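Local atomic coordinates of cytochrome P450 (Zobellia galactanivorans, PDB entry 6G5O), a protein that belongs to the cytochrome P450 family of haem-thiolate proteins and holds protoporphyrin IX containing iron in a mainly helical fold. Residues 41-46 / 325-330; 47-52 / 271-276; 56-61 / 71-76. One frame throughout, in Å; residues are numbered along the deposited sequence.

From the N terminus the chain runs through helix 35-43 into contact 1, which joins the end of that helix to the cysteine-ligand loop 325-330, just ahead of helix 333-350. Strand 48-49 follows, and contact 2 joins this edge strand to strand 270-274 of the five-stranded mixed sheet. Contact 3 comes next and closes a short loop of nine intervening residues before helix 79-92. It lies within the longer loop of contact 2, and contact 1 encloses both; the three are thus nested, none crossing another. Asp76 of contact 3 accepts hydrogen bonds from Ser50 and Gly51 of contact 2, and Thr275 OG1 of contact 2 hydrogen-bonds to Lys46 O of contact 1. All three reach the haem.

Contact 1: residues 41-46 / 325-330; sequences SAHNYK and FSHHNC. With HEM (protoporphyrin IX containing Fe), chain C.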
loop_
_atom_site.group_PDB
_atom_site.type_symbol
_atom_site.label_atom_id
_atom_site.label_comp_id
_atom_site.label_asym_id
_atom_site.label_seq_id
_atom_site.Cartn_x
_atom_site.Cartn_y
_atom_site.Cartn_z
ATOM N N SER A 41 8.248 8.924 16.135
ATOM C CA SER A 41 9.212 7.848 15.838
ATOM C C SER A 41 9.531 7.705 14.343
ATOM O O SER A 41 10.720 7.492 13.989
ATOM C CB SER A 41 8.742 6.517 16.406
ATOM O OG SER A 41 8.379 6.701 17.748
ATOM N N ALA A 42 8.510 7.851 13.476
ATOM C CA ALA A 42 8.761 7.889 12.016
ATOM C C ALA A 42 9.694 9.016 11.593
ATOM O O ALA A 42 10.462 8.861 10.654
ATOM C CB ALA A 42 7.450 8.009 11.239
ATOM N N HIS A 43 9.584 10.168 12.229
ATOM C CA HIS A 43 10.448 11.290 11.928
ATOM C C HIS A 43 11.889 11.109 12.478
ATOM O O HIS A 43 12.840 11.688 11.962
ATOM C CB HIS A 43 9.819 12.568 12.464
ATOM C CG HIS A 43 10.616 13.804 12.187
ATOM N ND1 HIS A 43 10.764 14.327 10.921
ATOM C CD2 HIS A 43 11.319 14.616 13.013
ATOM C CE1 HIS A 43 11.515 15.414 10.978
ATOM N NE2 HIS A 43 11.873 15.608 12.234
ATOM N N ASN A 44 12.047 10.288 13.504
ATOM C CA ASN A 44 13.334 10.178 14.204
ATOM C C ASN A 44 14.087 8.940 13.701
ATOM O O ASN A 44 14.058 7.866 14.327
ATOM C CB ASN A 44 13.102 10.121 15.712
ATOM C CG ASN A 44 14.406 10.010 16.513
ATOM O OD1 ASN A 44 15.500 10.221 15.988
ATOM N ND2 ASN A 44 14.281 9.648 17.776
ATOM N N TYR A 45 14.719 9.111 12.547
ATOM C CA TYR A 45 15.425 8.014 11.836
ATOM C C TYR A 45 16.762 7.629 12.489
ATOM O O TYR A 45 17.252 6.537 12.265
ATOM C CB TYR A 45 15.683 8.375 10.366
ATOM C CG TYR A 45 16.615 9.561 10.184
ATOM C CD1 TYR A 45 18.005 9.369 10.105
ATOM C CD2 TYR A 45 16.122 10.865 10.134
ATOM C CE1 TYR A 45 18.860 10.429 9.944
ATOM C CE2 TYR A 45 16.976 11.943 9.981
ATOM C CZ TYR A 45 18.351 11.704 9.894
ATOM O OH TYR A 45 19.225 12.753 9.742
ATOM N N LYS A 46 17.341 8.556 13.248
ATOM C CA LYS A 46 18.587 8.297 13.987
ATOM C C LYS A 46 18.403 7.215 15.044
ATOM O O LYS A 46 19.146 6.218 15.079
ATOM C CB LYS A 46 19.122 9.570 14.609
ATOM C CG LYS A 46 19.908 10.401 13.598
ATOM C CD LYS A 46 21.003 11.219 14.267
ATOM C CE LYS A 46 20.484 12.592 14.644
ATOM N NZ LYS A 46 20.580 13.515 13.478
ATOM N N PHE A 325 4.652 8.540 7.077
ATOM C CA PHE A 325 4.869 9.879 7.606
ATOM C C PHE A 325 6.344 10.218 7.485
ATOM O O PHE A 325 7.195 9.359 7.683
ATOM C CB PHE A 325 4.428 10.001 9.089
ATOM C CG PHE A 325 4.443 11.419 9.624
ATOM C CD1 PHE A 325 3.544 12.374 9.153
ATOM C CD2 PHE A 325 5.407 11.817 10.574
ATOM C CE1 PHE A 325 3.580 13.694 9.607
ATOM C CE2 PHE A 325 5.450 13.140 11.031
ATOM C CZ PHE A 325 4.534 14.076 10.551
ATOM N N SER A 326 6.613 11.469 7.143
ATOM C CA SER A 326 7.953 12.036 7.030
ATOM C C SER A 326 8.736 11.310 5.935
ATOM O O SER A 326 8.172 10.991 4.857
ATOM C CB SER A 326 8.647 12.012 8.411
ATOM O OG SER A 326 9.929 12.638 8.380
ATOM N N HIS A 327 10.007 10.991 6.197
ATOM C CA HIS A 327 10.977 10.654 5.119
ATOM C C HIS A 327 10.520 9.597 4.126
ATOM O O HIS A 327 10.623 9.789 2.922
ATOM C CB HIS A 327 12.336 10.238 5.693
ATOM C CG HIS A 327 12.880 11.228 6.675
ATOM N ND1 HIS A 327 12.684 11.107 8.039
ATOM C CD2 HIS A 327 13.513 12.406 6.484
ATOM C CE1 HIS A 327 13.195 12.156 8.645
ATOM N NE2 HIS A 327 13.711 12.957 7.729
ATOM N N HIS A 328 10.035 8.481 4.622
ATOM C CA HIS A 328 9.674 7.365 3.754
ATOM C C HIS A 328 8.211 7.369 3.316
ATOM O O HIS A 328 7.718 6.337 2.865
ATOM C CB HIS A 328 10.034 6.062 4.456
ATOM C CG HIS A 328 11.507 5.908 4.688
ATOM N ND1 HIS A 328 12.336 5.314 3.763
ATOM C CD2 HIS A 328 12.310 6.301 5.712
ATOM C CE1 HIS A 328 13.574 5.306 4.228
ATOM N NE2 HIS A 328 13.595 5.927 5.391
ATOM N N ASN A 329 7.514 8.505 3.388
ATOM C CA ASN A 329 6.104 8.477 2.991
ATOM C C ASN A 329 5.943 7.896 1.581
ATOM O O ASN A 329 6.796 8.079 0.697
ATOM C CB ASN A 329 5.409 9.837 3.127
ATOM C CG ASN A 329 5.919 10.863 2.132
ATOM O OD1 ASN A 329 6.852 11.620 2.429
ATOM N ND2 ASN A 329 5.332 10.873 0.930
ATOM N N CYS A 330 4.860 7.147 1.397
ATOM C CA CYS A 330 4.664 6.316 0.191
ATOM C C CYS A 330 4.856 7.017 -1.159
ATOM O O CYS A 330 4.075 7.907 -1.513
ATOM C CB CYS A 330 3.263 5.702 0.198
ATOM S SG CYS A 330 2.950 4.530 -1.121
HETATM C CHA HEM C . 6.235 3.382 1.339
HETATM C CHB HEM C . 1.579 2.379 2.140
HETATM C CHC HEM C . 0.872 1.731 -2.579
HETATM C CHD HEM C . 5.589 2.110 -3.304
HETATM C C1A HEM C . 5.019 3.187 1.955
HETATM C C2A HEM C . 4.782 3.326 3.354
HETATM C C3A HEM C . 3.500 3.057 3.549
HETATM C C4A HEM C . 2.900 2.728 2.313
HETATM C CMA HEM C . 2.832 3.113 4.883
HETATM C CAA HEM C . 5.748 3.757 4.456
HETATM C CBA HEM C . 6.691 2.611 4.789
HETATM C CGA HEM C . 7.729 3.032 5.805
HETATM O O1A HEM C . 8.781 2.403 5.874
HETATM O O2A HEM C . 7.580 4.003 6.570
HETATM C C1B HEM C . 0.987 2.118 0.921
HETATM C C2B HEM C . -0.407 1.954 0.792
HETATM C C3B HEM C . -0.636 1.744 -0.548
HETATM C C4B HEM C . 0.709 1.821 -1.201
HETATM C CMB HEM C . -1.409 1.947 1.907
HETATM C CAB HEM C . -1.851 1.554 -1.335
HETATM C CBB HEM C . -3.085 1.730 -0.902
HETATM C C1C HEM C . 2.088 1.780 -3.210
HETATM C C2C HEM C . 2.308 1.493 -4.555
HETATM C C3C HEM C . 3.664 1.544 -4.760
HETATM C C4C HEM C . 4.245 1.895 -3.514
HETATM C CMC HEM C . 1.271 1.195 -5.592
HETATM C CAC HEM C . 4.403 1.354 -6.016
HETATM C CBC HEM C . 3.910 1.062 -7.215
HETATM C C1D HEM C . 6.120 2.551 -2.081
HETATM C C2D HEM C . 7.546 2.893 -1.931
HETATM C C3D HEM C . 7.739 3.269 -0.656
HETATM C C4D HEM C . 6.431 3.099 -0.012
HETATM C CMD HEM C . 8.543 2.873 -3.039
HETATM C CAD HEM C . 9.047 3.717 -0.030
HETATM C CBD HEM C . 9.240 5.238 0.083
HETATM C CGD HEM C . 10.629 5.570 0.664
HETATM O O1D HEM C . 11.335 4.664 1.232
HETATM O O2D HEM C . 11.131 6.744 0.600
HETATM N NA HEM C . 3.855 2.770 1.331
HETATM N NB HEM C . 1.602 2.022 -0.259
HETATM N NC HEM C . 3.258 1.994 -2.572
HETATM N ND HEM C . 5.517 2.703 -0.912
HETATM FE FE HEM C . 3.658 2.395 -0.584
HETATM O O HOH W 1 3.856 0.230 -0.003
#
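His43 carries its ring anti to the backbone N (chi1 -179°), Ser326 has OG likewise anti to its N, and His327 swings CG beside its own N (chi1 -52°); these torsions bring the two imidazoles and the hydroxyl together. The setting is the cysteine-ligand loop of the P450 fold, here meeting the end of helix 35-43. His43 ND1 and Ser326 OG lie 3.2 Å apart in a nearly straight hydrogen bond, OG coming in at the edge of the imidazole in its plane, and either atom could be the donor. Tyr45, with CG in the crowded position between N and the carbonyl carbon, turns a ring edge onto the face of His327; the planes stand at 84° and Tyr45 CD2 comes to 3.5 Å from His327 CE1. The His43 and His327 rings lie almost parallel but are slid apart, barely overlapping. Beside this cluster Ala42 CB packs against Phe325 CB, 4.2 Å away. Further along, 325-330 serves the haem: His328 ND1 donates an in-plane hydrogen bond of 2.8 Å to HEM O1D, and Cys330 SG binds HEM FE at 2.3 Å, with a water as the iron's other axial ligand.

Contact 2: residues 47-52 / 271-276; sequences TFQSGA and GRVVTE. With HEM (protoporphyrin IX containing Fe), chain C.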
loop_
_atom_site.group_PDB
_atom_site.type_symbol
_atom_site.label_atom_id
_atom_site.label_comp_id
_atom_site.label_asym_id
_atom_site.label_seq_id
_atom_site.Cartn_x
_atom_site.Cartn_y
_atom_site.Cartn_z
ATOM N N THR A 47 17.372 7.372 15.867
ATOM C CA THR A 47 17.045 6.354 16.858
ATOM C C THR A 47 16.331 5.144 16.232
ATOM O O THR A 47 16.635 4.006 16.573
ATOM C CB THR A 47 16.179 6.945 17.963
ATOM O OG1 THR A 47 16.818 8.101 18.522
ATOM C CG2 THR A 47 15.905 5.922 19.034
ATOM N N PHE A 48 15.388 5.384 15.319
ATOM C CA PHE A 48 14.621 4.289 14.684
ATOM C C PHE A 48 14.937 4.203 13.168
ATOM O O PHE A 48 14.305 4.894 12.322
ATOM C CB PHE A 48 13.112 4.496 14.938
ATOM C CG PHE A 48 12.760 4.714 16.386
ATOM C CD1 PHE A 48 12.712 3.633 17.269
ATOM C CD2 PHE A 48 12.463 5.986 16.865
ATOM C CE1 PHE A 48 12.394 3.828 18.604
ATOM C CE2 PHE A 48 12.125 6.194 18.193
ATOM C CZ PHE A 48 12.100 5.115 19.066
ATOM N N GLN A 49 15.931 3.372 12.839
ATOM C CA GLN A 49 16.537 3.393 11.519
ATOM C C GLN A 49 15.840 2.464 10.529
ATOM O O GLN A 49 15.227 1.465 10.943
ATOM C CB GLN A 49 18.031 3.084 11.614
ATOM C CG GLN A 49 18.433 1.648 11.342
ATOM C CD GLN A 49 19.945 1.426 11.530
ATOM O OE1 GLN A 49 20.771 2.341 11.381
ATOM N NE2 GLN A 49 20.296 0.217 11.882
ATOM N N SER A 50 15.914 2.812 9.236
ATOM C CA SER A 50 15.452 1.925 8.149
ATOM C C SER A 50 16.617 1.231 7.424
ATOM O O SER A 50 16.426 0.199 6.751
ATOM C CB SER A 50 14.585 2.697 7.126
ATOM O OG SER A 50 13.438 3.227 7.750
ATOM N N GLY A 51 17.814 1.778 7.607
ATOM C CA GLY A 51 19.020 1.274 6.945
ATOM C C GLY A 51 19.611 0.021 7.567
ATOM O O GLY A 51 20.784 -0.013 7.863
ATOM N N ALA A 52 18.794 -1.013 7.737
ATOM C CA ALA A 52 19.222 -2.227 8.381
ATOM C C ALA A 52 19.656 -3.302 7.362
ATOM O O ALA A 52 19.661 -3.080 6.165
ATOM C CB ALA A 52 18.092 -2.760 9.255
ATOM N N GLY A 271 8.352 -2.081 10.349
ATOM C CA GLY A 271 9.345 -2.027 11.388
ATOM C C GLY A 271 10.372 -0.949 11.219
ATOM O O GLY A 271 10.516 -0.369 10.136
ATOM N N ARG A 272 11.100 -0.711 12.313
ATOM C CA ARG A 272 12.362 0.007 12.337
ATOM C C ARG A 272 13.308 -0.749 13.315
ATOM O O ARG A 272 12.857 -1.545 14.152
ATOM C CB ARG A 272 12.156 1.418 12.852
ATOM C CG ARG A 272 11.226 2.295 12.035
ATOM C CD ARG A 272 11.917 2.799 10.780
ATOM N NE ARG A 272 11.180 3.850 10.058
ATOM C CZ ARG A 272 10.255 3.622 9.119
ATOM N NH1 ARG A 272 9.864 2.384 8.802
ATOM N NH2 ARG A 272 9.691 4.659 8.504
ATOM N N VAL A 273 14.600 -0.476 13.228
ATOM C CA VAL A 273 15.581 -1.052 14.151
ATOM C C VAL A 273 16.049 0.033 15.117
ATOM O O VAL A 273 16.458 1.123 14.696
ATOM C CB VAL A 273 16.769 -1.661 13.365
ATOM C CG1 VAL A 273 18.029 -1.806 14.237
ATOM C CG2 VAL A 273 16.336 -2.989 12.756
ATOM N N VAL A 274 15.986 -0.270 16.407
ATOM C CA VAL A 274 16.381 0.694 17.463
ATOM C C VAL A 274 17.922 0.750 17.561
ATOM O O VAL A 274 18.570 -0.276 17.566
ATOM C CB VAL A 274 15.781 0.291 18.837
ATOM C CG1 VAL A 274 16.116 1.338 19.886
ATOM C CG2 VAL A 274 14.272 0.094 18.747
ATOM N N THR A 275 18.502 1.938 17.585
ATOM C CA THR A 275 19.948 2.046 17.460
ATOM C C THR A 275 20.618 2.338 18.790
ATOM O O THR A 275 21.843 2.405 18.864
ATOM C CB THR A 275 20.359 3.168 16.468
ATOM O OG1 THR A 275 19.901 4.438 16.941
ATOM C CG2 THR A 275 19.799 2.900 15.045
ATOM N N GLU A 276 19.822 2.564 19.831
ATOM C CA GLU A 276 20.327 3.006 21.138
ATOM C C GLU A 276 19.209 2.813 22.153
ATOM O O GLU A 276 18.040 2.855 21.780
ATOM C CB GLU A 276 20.775 4.482 21.103
ATOM C CG GLU A 276 19.658 5.489 20.869
ATOM C CD GLU A 276 20.135 6.941 20.788
ATOM O OE1 GLU A 276 21.291 7.221 21.168
ATOM O OE2 GLU A 276 19.355 7.824 20.347
HETATM C CHA HEM C . 6.235 3.382 1.339
HETATM C CHB HEM C . 1.579 2.379 2.140
HETATM C CHC HEM C . 0.872 1.731 -2.579
HETATM C CHD HEM C . 5.589 2.110 -3.304
HETATM C C1A HEM C . 5.019 3.187 1.955
HETATM C C2A HEM C . 4.782 3.326 3.354
HETATM C C3A HEM C . 3.500 3.057 3.549
HETATM C C4A HEM C . 2.900 2.728 2.313
HETATM C CMA HEM C . 2.832 3.113 4.883
HETATM C CAA HEM C . 5.748 3.757 4.456
HETATM C CBA HEM C . 6.691 2.611 4.789
HETATM C CGA HEM C . 7.729 3.032 5.805
HETATM O O1A HEM C . 8.781 2.403 5.874
HETATM O O2A HEM C . 7.580 4.003 6.570
HETATM C C1B HEM C . 0.987 2.118 0.921
HETATM C C2B HEM C . -0.407 1.954 0.792
HETATM C C3B HEM C . -0.636 1.744 -0.548
HETATM C C4B HEM C . 0.709 1.821 -1.201
HETATM C CMB HEM C . -1.409 1.947 1.907
HETATM C CAB HEM C . -1.851 1.554 -1.335
HETATM C CBB HEM C . -3.085 1.730 -0.902
HETATM C C1C HEM C . 2.088 1.780 -3.210
HETATM C C2C HEM C . 2.308 1.493 -4.555
HETATM C C3C HEM C . 3.664 1.544 -4.760
HETATM C C4C HEM C . 4.245 1.895 -3.514
HETATM C CMC HEM C . 1.271 1.195 -5.592
HETATM C CAC HEM C . 4.403 1.354 -6.016
HETATM C CBC HEM C . 3.910 1.062 -7.215
HETATM C C1D HEM C . 6.120 2.551 -2.081
HETATM C C2D HEM C . 7.546 2.893 -1.931
HETATM C C3D HEM C . 7.739 3.269 -0.656
HETATM C C4D HEM C . 6.431 3.099 -0.012
HETATM C CMD HEM C . 8.543 2.873 -3.039
HETATM C CAD HEM C . 9.047 3.717 -0.030
HETATM C CBD HEM C . 9.240 5.238 0.083
HETATM C CGD HEM C . 10.629 5.570 0.664
HETATM O O1D HEM C . 11.335 4.664 1.232
HETATM O O2D HEM C . 11.131 6.744 0.600
HETATM N NA HEM C . 3.855 2.770 1.331
HETATM N NB HEM C . 1.602 2.022 -0.259
HETATM N NC HEM C . 3.258 1.994 -2.572
HETATM N ND HEM C . 5.517 2.703 -0.912
HETATM FE FE HEM C . 3.658 2.395 -0.584
HETATM O O HOH W 2 11.842 5.991 11.874
HETATM O O HOH W 1 3.856 0.230 -0.003
#
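Arg272 NH1 is held by two hydrogen bonds, to HEM O1A at 3.1 Å and to Gly271 O at 3.1 Å, while Arg272 NH2 reaches HEM O2A at 2.9 Å in an almost straight bond (172°). Two N-H groups at one guanidinium edge thus serve the two propionate oxygens, one each, which would be expected to favour the ionised carboxylate. The chain bends at chi2 (-77°) to bring the group there. Arg272 NE donates a hydrogen bond to water 2, and the water, 2.7 Å from Phe48 O, probably donates to it; Ser50 OG lies over one guanidinium face, at too poor an angle to bond. Arg272 belongs to strand 270-274, which pairs antiparallel with strand 48-49. Gln49 and Val273 form the hydrogen-bonded pair, Gln49 N to Val273 O at 3.0 Å and Val273 N to Gln49 O at 3.1 Å; Phe48 and Val274 form the non-hydrogen-bonded one. Phe48 and Val274 share one side of the sheet, with Val274 CG2 at the ring edge; CG2 of the preceding Thr47 covers one face of the Phe48 ring. On the other side of the sheet, Gln49 runs its extended chain beside Val273 and across Thr275 CG2. Thr47 O accepts from Thr275 N. Strand 48-49 forms an outer edge of the mixed sheet; strand 270-274 lies between it and strand 290-293, whose Ile291 packs against Phe48, Arg272 and Val274.

Contact 3: residues 56-61 / 71-76; sequences RIVIPS and IPFEVD. With HEM (protoporphyrin IX containing Fe), chain C.
Arg56 begins the first segment with its side chain led away from 71-76, toward a salt bridge with Asp27 and a hydrogen bond to Asp288 O. The next residue, Ile57, carries the contact. Its CG1 occupies the crowded position between the backbone N and the carbonyl carbon (chi1 69°), and the extended chi2 (-167°) sends CD1 tip to tip against Phe73. This methyl rests over one face of the ring in a CH-pi contact, 4.1 Å from the centroid and only 20° off the ring normal, though displaced toward the rim at Phe73 CZ. The same CD1 also reaches Glu74 CG at 3.8 Å, as the two side chains slide past each other in opposite directions. Ile57 N donates to water 3 over 3.2 Å, and that water donates to Glu74 OE2 at 2.9 Å, so a single water bridges the segments. The carboxylate is otherwise well held, by a salt bridge from Arg66 and by the backbone N of Gln70 and Gly55; its ionised form is probably favoured. Val58 then adds CG2, which approaches the ring edge at Phe73 CE2, 4.1 Å away, at about a right angle. Phe73, its CG anti to N, lies in a type I turn from Pro72 to Val75 and presents another part of its edge to the haem: Phe73 CE1 is 3.4 Å from HEM O1A. The packing therefore lines the propionate side of the P450 haem pocket. Leu216 of helix 207-220 touches Pro72 and Phe73, His80 of helix 79-92 meets Pro72, and Ile59 leans on strand 290-293.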
loop_
_atom_site.group_PDB
_atom_site.type_symbol
_atom_site.label_atom_id
_atom_site.label_comp_id
_atom_site.label_asym_id
_atom_site.label_seq_id
_atom_site.Cartn_x
_atom_site.Cartn_y
_atom_site.Cartn_z
ATOM N N ARG A 56 15.104 -6.851 7.212
ATOM C CA ARG A 56 14.880 -6.861 8.646
ATOM C C ARG A 56 13.718 -5.997 9.124
ATOM O O ARG A 56 13.028 -6.384 10.068
ATOM C CB ARG A 56 16.133 -6.466 9.404
ATOM C CG ARG A 56 16.187 -7.171 10.748
ATOM C CD ARG A 56 17.380 -6.762 11.598
ATOM N NE ARG A 56 17.058 -7.072 12.993
ATOM C CZ ARG A 56 17.602 -6.503 14.061
ATOM N NH1 ARG A 56 18.561 -5.573 13.963
ATOM N NH2 ARG A 56 17.183 -6.896 15.257
ATOM N N ILE A 57 13.499 -4.839 8.498
ATOM C CA ILE A 57 12.457 -3.927 8.976
ATOM C C ILE A 57 11.048 -4.369 8.563
ATOM O O ILE A 57 10.082 -3.788 9.001
ATOM C CB ILE A 57 12.683 -2.457 8.577
ATOM C CG1 ILE A 57 12.503 -2.245 7.066
ATOM C CG2 ILE A 57 14.030 -1.972 9.066
ATOM C CD1 ILE A 57 13.008 -0.896 6.555
ATOM N N VAL A 58 10.919 -5.398 7.733
ATOM C CA VAL A 58 9.593 -5.878 7.352
ATOM C C VAL A 58 9.085 -6.841 8.433
ATOM O O VAL A 58 9.884 -7.395 9.232
ATOM C CB VAL A 58 9.616 -6.578 5.980
ATOM C CG1 VAL A 58 8.202 -6.898 5.477
ATOM C CG2 VAL A 58 10.347 -5.709 4.967
ATOM N N ILE A 59 7.756 -7.026 8.455
ATOM C CA ILE A 59 7.086 -7.920 9.379
ATOM C C ILE A 59 6.002 -8.722 8.650
ATOM O O ILE A 59 4.956 -8.152 8.252
ATOM C CB ILE A 59 6.470 -7.143 10.551
ATOM C CG1 ILE A 59 7.561 -6.410 11.333
ATOM C CG2 ILE A 59 5.721 -8.096 11.482
ATOM C CD1 ILE A 59 7.037 -5.356 12.280
ATOM N N PRO A 60 6.222 -10.037 8.458
ATOM C CA PRO A 60 7.379 -10.802 8.961
ATOM C C PRO A 60 8.720 -10.461 8.314
ATOM O O PRO A 60 8.766 -10.170 7.107
ATOM C CB PRO A 60 7.011 -12.243 8.593
ATOM C CG PRO A 60 6.127 -12.115 7.400
ATOM C CD PRO A 60 5.331 -10.867 7.631
ATOM N N SER A 61 9.794 -10.492 9.118
ATOM C CA SER A 61 11.164 -10.324 8.615
ATOM C C SER A 61 11.442 -11.193 7.409
ATOM O O SER A 61 10.917 -12.309 7.288
ATOM C CB SER A 61 12.190 -10.656 9.676
ATOM O OG SER A 61 13.493 -10.500 9.156
ATOM N N ILE A 71 15.413 0.242 -2.259
ATOM C CA ILE A 71 15.731 1.667 -2.421
ATOM C C ILE A 71 14.490 2.454 -2.916
ATOM O O ILE A 71 13.919 2.076 -3.936
ATOM C CB ILE A 71 16.901 1.830 -3.400
ATOM C CG1 ILE A 71 18.149 1.129 -2.804
ATOM C CG2 ILE A 71 17.210 3.307 -3.663
ATOM C CD1 ILE A 71 19.376 1.145 -3.682
ATOM N N PRO A 72 14.071 3.520 -2.208
ATOM C CA PRO A 72 14.773 4.115 -1.050
ATOM C C PRO A 72 14.411 3.566 0.334
ATOM O O PRO A 72 14.912 4.055 1.349
ATOM C CB PRO A 72 14.299 5.592 -1.089
ATOM C CG PRO A 72 13.501 5.755 -2.305
ATOM C CD PRO A 72 12.977 4.396 -2.642
ATOM N N PHE A 73 13.549 2.565 0.352
ATOM C CA PHE A 73 12.967 1.980 1.544
ATOM C C PHE A 73 13.911 1.627 2.696
ATOM O O PHE A 73 13.570 1.860 3.874
ATOM C CB PHE A 73 12.251 0.737 1.092
ATOM C CG PHE A 73 11.544 -0.004 2.159
ATOM C CD1 PHE A 73 10.654 0.631 3.001
ATOM C CD2 PHE A 73 11.694 -1.401 2.245
ATOM C CE1 PHE A 73 9.991 -0.089 3.961
ATOM C CE2 PHE A 73 11.013 -2.128 3.190
ATOM C CZ PHE A 73 10.157 -1.460 4.052
ATOM N N GLU A 74 15.077 1.063 2.359
ATOM C CA GLU A 74 16.014 0.536 3.364
ATOM C C GLU A 74 17.242 1.398 3.390
ATOM O O GLU A 74 18.357 0.903 3.473
ATOM C CB GLU A 74 16.353 -0.958 3.069
ATOM C CG GLU A 74 15.261 -1.883 3.595
ATOM C CD GLU A 74 15.258 -3.338 3.114
ATOM O OE1 GLU A 74 15.751 -3.647 2.002
ATOM O OE2 GLU A 74 14.677 -4.184 3.876
ATOM N N VAL A 75 17.037 2.705 3.311
ATOM C CA VAL A 75 18.136 3.672 3.329
ATOM C C VAL A 75 17.724 4.843 4.212
ATOM O O VAL A 75 16.559 5.268 4.174
ATOM C CB VAL A 75 18.496 4.175 1.900
ATOM C CG1 VAL A 75 19.674 5.117 1.953
ATOM C CG2 VAL A 75 18.844 3.016 0.976
ATOM N N ASP A 76 18.681 5.369 4.974
ATOM C CA ASP A 76 18.448 6.470 5.888
ATOM C C ASP A 76 18.982 7.743 5.283
ATOM O O ASP A 76 19.850 7.701 4.424
ATOM C CB ASP A 76 19.159 6.245 7.228
ATOM C CG ASP A 76 18.495 5.171 8.096
ATOM O OD1 ASP A 76 17.265 5.313 8.427
ATOM O OD2 ASP A 76 19.209 4.193 8.490
HETATM C CHA HEM C . 6.235 3.382 1.339
HETATM C CHB HEM C . 1.579 2.379 2.140
HETATM C CHC HEM C . 0.872 1.731 -2.579
HETATM C CHD HEM C . 5.589 2.110 -3.304
HETATM C C1A HEM C . 5.019 3.187 1.955
HETATM C C2A HEM C . 4.782 3.326 3.354
HETATM C C3A HEM C . 3.500 3.057 3.549
HETATM C C4A HEM C . 2.900 2.728 2.313
HETATM C CMA HEM C . 2.832 3.113 4.883
HETATM C CAA HEM C . 5.748 3.757 4.456
HETATM C CBA HEM C . 6.691 2.611 4.789
HETATM C CGA HEM C . 7.729 3.032 5.805
HETATM O O1A HEM C . 8.781 2.403 5.874
HETATM O O2A HEM C . 7.580 4.003 6.570
HETATM C C1B HEM C . 0.987 2.118 0.921
HETATM C C2B HEM C . -0.407 1.954 0.792
HETATM C C3B HEM C . -0.636 1.744 -0.548
HETATM C C4B HEM C . 0.709 1.821 -1.201
HETATM C CMB HEM C . -1.409 1.947 1.907
HETATM C CAB HEM C . -1.851 1.554 -1.335
HETATM C CBB HEM C . -3.085 1.730 -0.902
HETATM C C1C HEM C . 2.088 1.780 -3.210
HETATM C C2C HEM C . 2.308 1.493 -4.555
HETATM C C3C HEM C . 3.664 1.544 -4.760
HETATM C C4C HEM C . 4.245 1.895 -3.514
HETATM C CMC HEM C . 1.271 1.195 -5.592
HETATM C CAC HEM C . 4.403 1.354 -6.016
HETATM C CBC HEM C . 3.910 1.062 -7.215
HETATM C C1D HEM C . 6.120 2.551 -2.081
HETATM C C2D HEM C . 7.546 2.893 -1.931
HETATM C C3D HEM C . 7.739 3.269 -0.656
HETATM C C4D HEM C . 6.431 3.099 -0.012
HETATM C CMD HEM C . 8.543 2.873 -3.039
HETATM C CAD HEM C . 9.047 3.717 -0.030
HETATM C CBD HEM C . 9.240 5.238 0.083
HETATM C CGD HEM C . 10.629 5.570 0.664
HETATM O O1D HEM C . 11.335 4.664 1.232
HETATM O O2D HEM C . 11.131 6.744 0.600
HETATM N NA HEM C . 3.855 2.770 1.331
HETATM N NB HEM C . 1.602 2.022 -0.259
HETATM N NC HEM C . 3.258 1.994 -2.572
HETATM N ND HEM C . 5.517 2.703 -0.912
HETATM FE FE HEM C . 3.658 2.395 -0.584
HETATM O O HOH W 3 15.710 -3.766 6.514
HETATM O O HOH W 1 3.856 0.230 -0.003
#